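Local coordinates for BH2331 protein (Bacillus halodurans, PDB 1VL5) that is of unconfirmed function but probably transfers a methyl group from S-adenosylmethionine to an unidentified acceptor, at residues A[143-148]-A[169-174]. Sequence-based numbering, arbitrary orientation.
Sequences APENDA and KKSDWL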
ATOM      1  N   ALA A 143       1.084  11.301   0.347  1.00 28.48           N
ATOM      2  CA  ALA A 143       0.630  12.655   0.608  1.00 29.02           C
ATOM      3  C   ALA A 143       1.597  13.672   0.005  1.00 27.20           C
ATOM      4  O   ALA A 143       2.790  13.393  -0.082  1.00 29.44           O
ATOM      5  CB  ALA A 143       0.545  12.867   2.139  1.00 26.49           C
ATOM      6  N   PRO A 144       1.075  14.821  -0.439  1.00 25.89           N
ATOM      7  CA  PRO A 144       1.911  15.937  -0.887  1.00 28.33           C
ATOM      8  C   PRO A 144       2.919  16.379   0.158  1.00 28.18           C
ATOM      9  O   PRO A 144       2.725  16.248   1.388  1.00 26.59           O
ATOM     10  CB  PRO A 144       0.896  17.061  -1.118  1.00 27.16           C
ATOM     11  CG  PRO A 144      -0.330  16.387  -1.449  1.00 32.06           C
ATOM     12  CD  PRO A 144      -0.347  15.119  -0.629  1.00 24.32           C
ATOM     13  N   GLU A 145       3.984  16.964  -0.331  1.00 29.06           N
ATOM     14  CA  GLU A 145       4.939  17.562   0.550  1.00 27.50           C
ATOM     15  C   GLU A 145       4.332  18.785   1.219  1.00 27.64           C
ATOM     16  O   GLU A 145       4.631  19.071   2.380  1.00 27.79           O
ATOM     17  CB  GLU A 145       6.196  17.937  -0.213  1.00 27.37           C
ATOM     18  CG  GLU A 145       6.971  16.804  -0.754  1.00 26.66           C
ATOM     19  CD  GLU A 145       7.472  15.831   0.304  1.00 31.07           C
ATOM     20  OE1 GLU A 145       7.911  16.267   1.407  1.00 28.51           O
ATOM     21  OE2 GLU A 145       7.403  14.619  -0.008  1.00 27.93           O
ATOM     22  N   ASN A 146       3.461  19.479   0.505  1.00 27.41           N
ATOM     23  CA  ASN A 146       2.760  20.655   1.052  1.00 27.46           C
ATOM     24  C   ASN A 146       1.881  20.213   2.240  1.00 29.03           C
ATOM     25  O   ASN A 146       1.116  19.273   2.096  1.00 30.27           O
ATOM     26  CB  ASN A 146       1.916  21.291  -0.051  1.00 28.28           C
ATOM     27  CG  ASN A 146       1.087  22.484   0.453  1.00 33.61           C
ATOM     28  OD1 ASN A 146       0.128  22.351   1.226  1.00 29.11           O
ATOM     29  ND2 ASN A 146       1.493  23.636   0.048  1.00 29.10           N
ATOM     30  N   ASP A 147       2.057  20.824   3.425  1.00 25.98           N
ATOM     31  CA  ASP A 147       1.407  20.323   4.638  1.00 28.06           C
ATOM     32  C   ASP A 147      -0.094  20.452   4.647  1.00 28.56           C
ATOM     33  O   ASP A 147      -0.787  19.560   5.180  1.00 28.88           O
ATOM     34  CB  ASP A 147       1.974  20.965   5.925  1.00 27.81           C
ATOM     35  CG  ASP A 147       3.406  20.580   6.183  1.00 32.58           C
ATOM     36  OD1 ASP A 147       3.732  19.353   6.227  1.00 35.92           O
ATOM     37  OD2 ASP A 147       4.221  21.492   6.253  1.00 31.39           O
ATOM     38  N   ALA A 148      -0.600  21.563   4.103  1.00 30.00           N
ATOM     39  CA  ALA A 148      -2.035  21.794   4.048  1.00 32.04           C
ATOM     40  C   ALA A 148      -2.708  20.746   3.187  1.00 31.09           C
ATOM     41  O   ALA A 148      -3.773  20.231   3.570  1.00 31.11           O
ATOM     42  CB  ALA A 148      -2.352  23.168   3.508  1.00 31.91           C
ATOM     43  N   LYS A 169       4.147  11.321   3.379  1.00 26.77           N
ATOM     44  CA  LYS A 169       4.851  12.041   2.310  1.00 26.54           C
ATOM     45  C   LYS A 169       5.915  11.114   1.737  1.00 28.73           C
ATOM     46  O   LYS A 169       6.448  10.243   2.441  1.00 27.27           O
ATOM     47  CB  LYS A 169       5.539  13.328   2.779  1.00 27.67           C
ATOM     48  CG  LYS A 169       4.653  14.351   3.533  1.00 24.23           C
ATOM     49  CD  LYS A 169       5.539  15.508   4.010  1.00 28.89           C
ATOM     50  CE  LYS A 169       4.883  16.691   4.784  1.00 32.67           C
ATOM     51  NZ  LYS A 169       3.607  17.123   4.258  1.00 36.91           N
ATOM     52  N   LYS A 170       6.204  11.301   0.455  1.00 27.19           N
ATOM     53  CA  LYS A 170       7.347  10.687  -0.148  1.00 24.73           C
ATOM     54  C   LYS A 170       8.631  10.938   0.650  1.00 25.66           C
ATOM     55  O   LYS A 170       9.402  10.033   0.852  1.00 24.11           O
ATOM     56  CB  LYS A 170       7.466  11.147  -1.605  1.00 26.88           C
ATOM     57  CG  LYS A 170       6.356  10.621  -2.502  1.00 28.22           C
ATOM     58  CD  LYS A 170       6.554  10.970  -3.996  1.00 23.64           C
ATOM     59  CE  LYS A 170       6.543  12.437  -4.325  1.00 28.83           C
ATOM     60  NZ  LYS A 170       5.138  12.996  -4.219  1.00 27.02           N
ATOM     61  N   SER A 171       8.817  12.153   1.176  1.00 27.26           N
ATOM     62  CA  SER A 171       9.969  12.469   2.024  1.00 27.29           C
ATOM     63  C   SER A 171       9.958  11.697   3.336  1.00 28.03           C
ATOM     64  O   SER A 171      11.024  11.368   3.856  1.00 28.96           O
ATOM     65  CB  SER A 171      10.028  13.967   2.337  1.00 27.33           C
ATOM     66  OG  SER A 171       8.784  14.385   2.886  1.00 30.64           O
ATOM     67  N   ASP A 172       8.766  11.394   3.849  1.00 26.59           N
ATOM     68  CA  ASP A 172       8.620  10.629   5.086  1.00 26.46           C
ATOM     69  C   ASP A 172       9.129   9.228   4.829  1.00 25.78           C
ATOM     70  O   ASP A 172       9.828   8.665   5.659  1.00 26.07           O
ATOM     71  CB  ASP A 172       7.163  10.518   5.546  1.00 28.14           C
ATOM     72  CG  ASP A 172       6.557  11.831   6.072  1.00 27.80           C
ATOM     73  OD1 ASP A 172       7.289  12.699   6.586  1.00 30.57           O
ATOM     74  OD2 ASP A 172       5.303  11.954   5.966  1.00 28.36           O
ATOM     75  N   TRP A 173       8.750   8.633   3.703  1.00 26.59           N
ATOM     76  CA  TRP A 173       9.228   7.295   3.350  1.00 24.39           C
ATOM     77  C   TRP A 173      10.747   7.246   3.108  1.00 25.22           C
ATOM     78  O   TRP A 173      11.390   6.289   3.475  1.00 27.01           O
ATOM     79  CB  TRP A 173       8.510   6.718   2.107  1.00 28.61           C
ATOM     80  CG  TRP A 173       7.180   6.230   2.419  1.00 29.00           C
ATOM     81  CD1 TRP A 173       5.994   6.735   1.971  1.00 29.95           C
ATOM     82  CD2 TRP A 173       6.861   5.148   3.280  1.00 32.91           C
ATOM     83  NE1 TRP A 173       4.957   6.016   2.503  1.00 29.00           N
ATOM     84  CE2 TRP A 173       5.462   5.037   3.309  1.00 28.55           C
ATOM     85  CE3 TRP A 173       7.629   4.233   4.017  1.00 38.29           C
ATOM     86  CZ2 TRP A 173       4.809   4.089   4.065  1.00 30.29           C
ATOM     87  CZ3 TRP A 173       6.982   3.275   4.751  1.00 34.35           C
ATOM     88  CH2 TRP A 173       5.578   3.198   4.763  1.00 33.87           C
ATOM     89  N   LEU A 174      11.305   8.245   2.441  1.00 27.38           N
ATOM     90  CA  LEU A 174      12.734   8.313   2.261  1.00 27.64           C
ATOM     91  C   LEU A 174      13.489   8.310   3.577  1.00 28.91           C
ATOM     92  O   LEU A 174      14.515   7.614   3.712  1.00 26.92           O
ATOM     93  CB  LEU A 174      13.150   9.578   1.510  1.00 29.60           C
ATOM     94  CG  LEU A 174      12.700   9.817   0.068  1.00 35.21           C
ATOM     95  CD1 LEU A 174      13.243  11.173  -0.383  1.00 36.56           C
ATOM     96  CD2 LEU A 174      13.139   8.724  -0.842  1.00 39.38           C
TER
HETATM   97  O   HOH W   1       5.225  13.497  -1.144  1.00 12.09           O
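The methylenes of Lys169 cover the loop at Pro144 and Glu145, CG near Pro144 O and CD 3.6 Å from Glu145 OE1. The side chain crosses that of Asp147 at about a right angle. It is extended until chi4 (-41°) turns NZ back to the loop. NZ donates to Pro144 O, in the carbonyl plane, and to Glu145 O at 2.9 Å, from above the plane of the Glu145 carbonyl. It also makes salt bridges with Asp147 OD1 (3.0 Å) and with Asp150. A methionine in place of Lys169 would probably leave both carbonyls without this donor and both aspartates without their shared positive partner.

The bend at chi2 (-60°) brings Glu145 CD over to Ser171. Glu145 OE1 accepts from Ser171 OG at 2.5 Å and OE2 from Ser171 N at 3.1 Å, each through its syn lone pair. One water joins Ala143 O, Glu145 OE2, Lys170 N and Lys170 NZ, which also salt-bridges Glu243.

Strand 134-142 belongs to a parallel array consistent with a Rossmann-like methyltransferase fold. This surface contact ties its link to helix 147-160 to the N-terminus of helix 170-180, whose Trp173 packs on strand 236-250.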